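Local coordinates for coiled-coil quantitatively-enriched protein 1 (Schizosaccharomyces pombe, PDB 7CUJ) that links telomeres to the meiotic centrosome component pcp1 and is required for telomere clustering in meiotic prophase, telomere length regulation and chromosome segregation, at residues 239-243 with 310-314; 21-26 with 63-67. One frame throughout, in Å; residues are numbered along the deposited sequence.

Contact 1 of 2, residues 239-243 with 310-314; sequences VVATL and LASLS
Thr242, whose CG2 lies 4.3 Å from Leu313 CD2, has a heavily used hydroxyl: OG1 is hydrogen-bonded to Gly238 O one turn back in its own helix and to the backbone and a basic side chain of the chain of another protein. A basic side chain of that protein also bonds Leu313 O, the carbonyl against which Val239 leans. No hydrogen bond joins 239-243 directly to 310-314; the contact between them is apolar. Val239 is forked across it. With CG1 anti to the backbone N (chi1 166°) and CG2 anti to the carbonyl carbon, the two methyls are shared between the leucines of 310-314. CG2 comes within 3.3 Å of Leu313 O and 3.9 Å of Leu313 CB, whereas CG1 meets Leu310 CD1 at 3.9 Å. One turn on, Leu243 repeats the fork with its two methyls: CD2 packs on Leu313 CD1 at 3.7 Å, the two side chains crossing nearly at right angles, and CD1 reaches Leu310 CD1 at 4.1 Å. Shortening Val239 to an alanine would remove both methyls and is likely to open a gap beside Leu310 CD1 and Leu313 CB. A short 3-10 turn at 311-312, with Leu313 N bonded to Leu310 O at 2.9 Å, is consistent with both leucines facing the helix. The C-terminal tail thus packs on the last turn of helix 232-243 beside a surface where another protein binds, consistent with an adaptor role. Leu310 also touches His219 and Cys223 of helix 217-223, and Phe224, in a loop, touches Val239 and Ser314. On other faces of the same turn, Val240 packs on Met26 and Ala241 on Val30 of helix 20-32.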
ATOM      1  N   VAL A 239     -17.917   2.035   0.392  1.00 23.92           N
ATOM      2  CA  VAL A 239     -18.918   1.099   0.879  1.00 25.47           C
ATOM      3  C   VAL A 239     -18.367  -0.320   0.754  1.00 23.64           C
ATOM      4  O   VAL A 239     -18.422  -1.099   1.704  1.00 25.62           O
ATOM      5  CB  VAL A 239     -20.265   1.272   0.143  1.00 26.45           C
ATOM      6  CG1 VAL A 239     -21.221   0.114   0.385  1.00 27.10           C
ATOM      7  CG2 VAL A 239     -20.941   2.590   0.491  1.00 29.86           C
ATOM      8  N   VAL A 240     -17.829  -0.635  -0.427  1.00 21.94           N
ATOM      9  CA  VAL A 240     -17.264  -1.945  -0.697  1.00 21.63           C
ATOM     10  C   VAL A 240     -16.109  -2.204   0.267  1.00 21.05           C
ATOM     11  O   VAL A 240     -16.030  -3.282   0.852  1.00 22.52           O
ATOM     12  CB  VAL A 240     -16.859  -2.089  -2.179  1.00 21.41           C
ATOM     13  CG1 VAL A 240     -15.761  -3.116  -2.394  1.00 21.04           C
ATOM     14  CG2 VAL A 240     -18.062  -2.412  -3.051  1.00 21.76           C
ATOM     15  N   ALA A 241     -15.232  -1.204   0.438  1.00 20.49           N
ATOM     16  CA  ALA A 241     -14.117  -1.307   1.367  1.00 21.14           C
ATOM     17  C   ALA A 241     -14.616  -1.641   2.774  1.00 22.52           C
ATOM     18  O   ALA A 241     -14.088  -2.547   3.412  1.00 23.64           O
ATOM     19  CB  ALA A 241     -13.275  -0.050   1.347  1.00 20.44           C
ATOM     20  N   THR A 242     -15.641  -0.920   3.244  1.00 23.49           N
ATOM     21  CA  THR A 242     -16.163  -1.129   4.586  1.00 27.06           C
ATOM     22  C   THR A 242     -16.732  -2.538   4.719  1.00 27.66           C
ATOM     23  O   THR A 242     -16.405  -3.251   5.664  1.00 30.15           O
ATOM     24  CB  THR A 242     -17.188  -0.057   4.979  1.00 29.35           C
ATOM     25  OG1 THR A 242     -16.532   1.211   4.956  1.00 30.66           O
ATOM     26  CG2 THR A 242     -17.780  -0.283   6.354  1.00 32.35           C
ATOM     27  N   LEU A 243     -17.571  -2.935   3.755  1.00 27.33           N
ATOM     28  CA  LEU A 243     -18.262  -4.213   3.809  1.00 29.00           C
ATOM     29  C   LEU A 243     -17.266  -5.373   3.833  1.00 29.63           C
ATOM     30  O   LEU A 243     -17.547  -6.409   4.435  1.00 29.90           O
ATOM     31  CB  LEU A 243     -19.228  -4.328   2.622  1.00 28.97           C
ATOM     32  CG  LEU A 243     -20.461  -3.423   2.676  1.00 30.57           C
ATOM     33  CD1 LEU A 243     -21.238  -3.483   1.372  1.00 31.05           C
ATOM     34  CD2 LEU A 243     -21.365  -3.778   3.847  1.00 32.56           C
ATOM     35  N   LEU A 310     -27.514   1.182   1.219  1.00 47.42           N
ATOM     36  CA  LEU A 310     -26.189   1.260   1.820  1.00 46.60           C
ATOM     37  C   LEU A 310     -25.713   2.710   1.906  1.00 48.98           C
ATOM     38  O   LEU A 310     -24.524   2.954   2.110  1.00 49.50           O
ATOM     39  CB  LEU A 310     -25.205   0.423   0.994  1.00 40.72           C
ATOM     40  CG  LEU A 310     -25.526  -1.063   0.846  1.00 38.67           C
ATOM     41  CD1 LEU A 310     -24.568  -1.717  -0.141  1.00 36.34           C
ATOM     42  CD2 LEU A 310     -25.484  -1.779   2.189  1.00 36.30           C
ATOM     43  N   ALA A 311     -26.645   3.662   1.772  1.00 52.05           N
ATOM     44  CA  ALA A 311     -26.320   5.081   1.706  1.00 54.27           C
ATOM     45  C   ALA A 311     -25.692   5.568   3.011  1.00 55.51           C
ATOM     46  O   ALA A 311     -24.914   6.519   2.997  1.00 56.90           O
ATOM     47  CB  ALA A 311     -27.549   5.883   1.348  1.00 58.61           C
ATOM     48  N   SER A 312     -26.036   4.910   4.128  1.00 57.03           N
ATOM     49  CA  SER A 312     -25.516   5.261   5.442  1.00 58.98           C
ATOM     50  C   SER A 312     -24.028   4.928   5.545  1.00 56.07           C
ATOM     51  O   SER A 312     -23.326   5.481   6.391  1.00 58.74           O
ATOM     52  CB  SER A 312     -26.310   4.604   6.546  1.00 62.06           C
ATOM     53  OG  SER A 312     -26.179   3.190   6.494  1.00 63.14           O
ATOM     54  N   LEU A 313     -23.558   4.024   4.675  1.00 50.88           N
ATOM     55  CA  LEU A 313     -22.161   3.622   4.646  1.00 48.03           C
ATOM     56  C   LEU A 313     -21.374   4.487   3.661  1.00 46.36           C
ATOM     57  O   LEU A 313     -20.249   4.138   3.312  1.00 46.78           O
ATOM     58  CB  LEU A 313     -22.056   2.144   4.248  1.00 46.32           C
ATOM     59  CG  LEU A 313     -22.512   1.106   5.276  1.00 46.57           C
ATOM     60  CD1 LEU A 313     -22.287  -0.300   4.739  1.00 41.58           C
ATOM     61  CD2 LEU A 313     -21.785   1.282   6.603  1.00 47.65           C
ATOM     62  N   SER A 314     -21.955   5.609   3.214  1.00 46.45           N
ATOM     63  CA  SER A 314     -21.253   6.512   2.310  1.00 47.09           C
ATOM     64  C   SER A 314     -20.112   7.214   3.045  1.00 47.59           C
ATOM     65  O   SER A 314     -20.140   7.324   4.269  1.00 48.54           O
ATOM     66  CB  SER A 314     -22.191   7.507   1.681  1.00 48.76           C
ATOM     67  OG  SER A 314     -22.555   8.513   2.611  1.00 52.62           O
TER

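Contact 2 of 2, residues 21-26 with 63-67; sequences LQRKMM and IAKHP
Gln22 has CG anti to its carbonyl carbon (chi1 -84°) and an extended chain beyond it (chi2 174°), which carries its amide across to the last turn of helix 47-65. There NE2 donates to Ile63 O at 2.8 Å, fairly straight with an N-H...O angle of 158°; the acceptor lies close to the amide plane of Gln22, and the donor is tilted slightly from the carbonyl plane. The bond suits a helix end: four residues after Ile63 comes Pro67, which has no N-H to offer this carbonyl, so Gln22 NE2 probably takes the place of the missing helix N-H. The other end of the amide is held too, OE1 accepting from Ser19 N, and this fixes which way round the group is turned. The chain is the central fragment of a longer protein and folds as an alpha/beta domain with a parallel six-stranded sheet. Helix 20-32 follows the edge strand 11-16, and here one face of it meets the end of helix 47-65. Ile63 fits against that face, its CD1 lying 3.9 Å from Met25 CB and 3.8 Å from Met26 SD. The bent chain of Met26 brings its sulfur over both Ile63 CD1 and CG2, while CG2 also rests 3.6 Å from the Gln22 carbonyl O. Beyond the helix end the Pro67 ring takes three neighbours. Leu21 CD1 and Met25 SD each approach its CB to 3.6 Å, and Gln22 CG runs by Pro67 CG and CD. The extended Met25 chain crosses the ring nearly at right angles and ends with CE 3.5 Å from Pro67 O. Where the helix stops, the His66 ring meets Phe104 edge-to-face, and Lys65 forms a salt bridge with Glu192.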
ATOM      1  N   LEU A  21     -15.806 -17.938  -1.094  1.00 33.99           N
ATOM      2  CA  LEU A  21     -14.663 -17.670  -1.956  1.00 32.62           C
ATOM      3  C   LEU A  21     -14.686 -16.210  -2.405  1.00 30.55           C
ATOM      4  O   LEU A  21     -13.671 -15.524  -2.336  1.00 31.31           O
ATOM      5  CB  LEU A  21     -14.739 -18.597  -3.176  1.00 32.67           C
ATOM      6  CG  LEU A  21     -13.429 -18.949  -3.888  1.00 33.28           C
ATOM      7  CD1 LEU A  21     -13.697 -19.323  -5.337  1.00 33.33           C
ATOM      8  CD2 LEU A  21     -12.397 -17.834  -3.817  1.00 31.71           C
ATOM      9  N   GLN A  22     -15.849 -15.758  -2.885  1.00 29.44           N
ATOM     10  CA  GLN A  22     -16.013 -14.414  -3.413  1.00 26.79           C
ATOM     11  C   GLN A  22     -15.724 -13.384  -2.324  1.00 26.04           C
ATOM     12  O   GLN A  22     -15.112 -12.354  -2.595  1.00 24.28           O
ATOM     13  CB  GLN A  22     -17.425 -14.230  -3.975  1.00 26.32           C
ATOM     14  CG  GLN A  22     -17.592 -14.718  -5.406  1.00 26.10           C
ATOM     15  CD  GLN A  22     -19.024 -14.649  -5.885  1.00 26.22           C
ATOM     16  OE1 GLN A  22     -19.953 -15.052  -5.193  1.00 27.05           O
ATOM     17  NE2 GLN A  22     -19.214 -14.140  -7.091  1.00 24.84           N
ATOM     18  N   ARG A  23     -16.169 -13.675  -1.094  1.00 27.14           N
ATOM     19  CA  ARG A  23     -15.993 -12.775   0.037  1.00 27.70           C
ATOM     20  C   ARG A  23     -14.516 -12.693   0.414  1.00 27.19           C
ATOM     21  O   ARG A  23     -14.006 -11.605   0.675  1.00 26.32           O
ATOM     22  CB  ARG A  23     -16.852 -13.221   1.224  1.00 29.87           C
ATOM     23  CG  ARG A  23     -18.340 -12.998   1.013  1.00 31.71           C
ATOM     24  CD  ARG A  23     -19.163 -14.125   1.598  1.00 35.88           C
ATOM     25  NE  ARG A  23     -19.980 -13.689   2.718  1.00 39.96           N
ATOM     26  CZ  ARG A  23     -21.309 -13.730   2.748  1.00 42.37           C
ATOM     27  NH1 ARG A  23     -21.989 -14.206   1.717  1.00 42.68           N
ATOM     28  NH2 ARG A  23     -21.955 -13.305   3.820  1.00 45.84           N
ATOM     29  N   LYS A  24     -13.849 -13.853   0.442  1.00 28.09           N
ATOM     30  CA  LYS A  24     -12.424 -13.915   0.709  1.00 28.45           C
ATOM     31  C   LYS A  24     -11.691 -13.036  -0.298  1.00 25.73           C
ATOM     32  O   LYS A  24     -10.828 -12.246   0.080  1.00 25.44           O
ATOM     33  CB  LYS A  24     -11.907 -15.348   0.569  1.00 31.31           C
ATOM     34  CG  LYS A  24     -12.131 -16.255   1.766  1.00 34.96           C
ATOM     35  CD  LYS A  24     -11.420 -17.571   1.577  1.00 38.76           C
ATOM     36  CE  LYS A  24     -12.025 -18.700   2.379  1.00 43.27           C
ATOM     37  NZ  LYS A  24     -11.739 -20.013   1.755  1.00 46.29           N
ATOM     38  N   MET A  25     -12.064 -13.179  -1.574  1.00 24.05           N
ATOM     39  CA  MET A  25     -11.415 -12.471  -2.664  1.00 22.49           C
ATOM     40  C   MET A  25     -11.629 -10.967  -2.523  1.00 19.88           C
ATOM     41  O   MET A  25     -10.713 -10.187  -2.772  1.00 18.28           O
ATOM     42  CB  MET A  25     -11.950 -12.943  -4.017  1.00 23.02           C
ATOM     43  CG  MET A  25     -11.327 -14.241  -4.482  1.00 25.34           C
ATOM     44  SD  MET A  25     -11.876 -14.649  -6.155  1.00 27.05           S
ATOM     45  CE  MET A  25     -10.515 -15.678  -6.701  1.00 29.09           C
ATOM     46  N   MET A  26     -12.842 -10.578  -2.115  1.00 19.51           N
ATOM     47  CA  MET A  26     -13.180  -9.183  -1.892  1.00 18.89           C
ATOM     48  C   MET A  26     -12.358  -8.633  -0.728  1.00 18.82           C
ATOM     49  O   MET A  26     -11.897  -7.498  -0.782  1.00 17.90           O
ATOM     50  CB  MET A  26     -14.675  -9.014  -1.597  1.00 18.44           C
ATOM     51  CG  MET A  26     -15.555  -9.087  -2.831  1.00 18.01           C
ATOM     52  SD  MET A  26     -15.011  -7.997  -4.179  1.00 17.59           S
ATOM     53  CE  MET A  26     -15.153  -6.395  -3.387  1.00 17.23           C
ATOM     54  N   ILE A  63     -14.818 -10.402  -9.698  1.00 18.03           N
ATOM     55  CA  ILE A  63     -15.140 -11.293  -8.592  1.00 18.73           C
ATOM     56  C   ILE A  63     -16.652 -11.511  -8.545  1.00 19.30           C
ATOM     57  O   ILE A  63     -17.112 -12.619  -8.270  1.00 20.39           O
ATOM     58  CB  ILE A  63     -14.572 -10.747  -7.262  1.00 17.72           C
ATOM     59  CG1 ILE A  63     -13.039 -10.788  -7.252  1.00 17.82           C
ATOM     60  CG2 ILE A  63     -15.158 -11.480  -6.062  1.00 17.24           C
ATOM     61  CD1 ILE A  63     -12.390  -9.808  -6.295  1.00 16.59           C
ATOM     62  N   ALA A  64     -17.410 -10.447  -8.841  1.00 19.32           N
ATOM     63  CA  ALA A  64     -18.862 -10.466  -8.787  1.00 19.86           C
ATOM     64  C   ALA A  64     -19.436 -11.224  -9.983  1.00 21.18           C
ATOM     65  O   ALA A  64     -20.543 -11.751  -9.905  1.00 22.86           O
ATOM     66  CB  ALA A  64     -19.398  -9.056  -8.716  1.00 18.60           C
ATOM     67  N   LYS A  65     -18.688 -11.264 -11.092  1.00 21.85           N
ATOM     68  CA  LYS A  65     -19.100 -12.041 -12.253  1.00 23.06           C
ATOM     69  C   LYS A  65     -18.881 -13.520 -11.957  1.00 24.06           C
ATOM     70  O   LYS A  65     -19.841 -14.285 -11.887  1.00 25.88           O
ATOM     71  CB  LYS A  65     -18.350 -11.602 -13.512  1.00 22.67           C
ATOM     72  CG  LYS A  65     -18.800 -10.274 -14.099  1.00 23.74           C
ATOM     73  CD  LYS A  65     -17.937  -9.813 -15.255  1.00 25.61           C
ATOM     74  CE  LYS A  65     -17.669  -8.323 -15.212  1.00 25.16           C
ATOM     75  NZ  LYS A  65     -16.771  -7.892 -16.310  1.00 25.60           N
ATOM     76  N   HIS A  66     -17.614 -13.903 -11.761  1.00 24.57           N
ATOM     77  CA  HIS A  66     -17.274 -15.252 -11.338  1.00 26.22           C
ATOM     78  C   HIS A  66     -15.858 -15.279 -10.778  1.00 26.27           C
ATOM     79  O   HIS A  66     -14.940 -14.757 -11.404  1.00 27.09           O
ATOM     80  CB  HIS A  66     -17.412 -16.240 -12.503  1.00 28.05           C
ATOM     81  CG  HIS A  66     -17.702 -17.632 -12.056  1.00 30.01           C
ATOM     82  ND1 HIS A  66     -18.956 -18.191 -12.182  1.00 31.78           N
ATOM     83  CD2 HIS A  66     -16.926 -18.569 -11.472  1.00 30.98           C
ATOM     84  CE1 HIS A  66     -18.935 -19.421 -11.711  1.00 33.75           C
ATOM     85  NE2 HIS A  66     -17.701 -19.675 -11.265  1.00 32.86           N
ATOM     86  N   PRO A  67     -15.630 -15.894  -9.595  1.00 26.53           N
ATOM     87  CA  PRO A  67     -14.286 -15.976  -9.019  1.00 27.14           C
ATOM     88  C   PRO A  67     -13.278 -16.734  -9.883  1.00 29.45           C
ATOM     89  O   PRO A  67     -12.076 -16.498  -9.779  1.00 31.01           O
ATOM     90  CB  PRO A  67     -14.505 -16.675  -7.666  1.00 27.60           C
ATOM     91  CG  PRO A  67     -15.841 -17.381  -7.804  1.00 28.25           C
ATOM     92  CD  PRO A  67     -16.656 -16.509  -8.734  1.00 26.68           C
TER

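Contact 2 is wholly buried, its centre about 12 Å from that of the chain, while contact 1 is partly buried and more peripheral, its centre about 19 Å away; their centres are about 17 Å apart. Contact 2 joins two helices early in the chain and includes a hydrogen bond between its segments. Contact 1 holds a late tail to a helix by apolar packing, with no such bond. The chain of another protein reaches both, packing on Leu21 and Met25 and hydrogen-bonded to Thr242 OG1 and Leu313 O. They share no secondary-structure element but meet directly, Val240 CG1 lying 3.5 Å from Met26 CE, and helix 20-32 therefore packs on both helix 47-65 and helix 232-243.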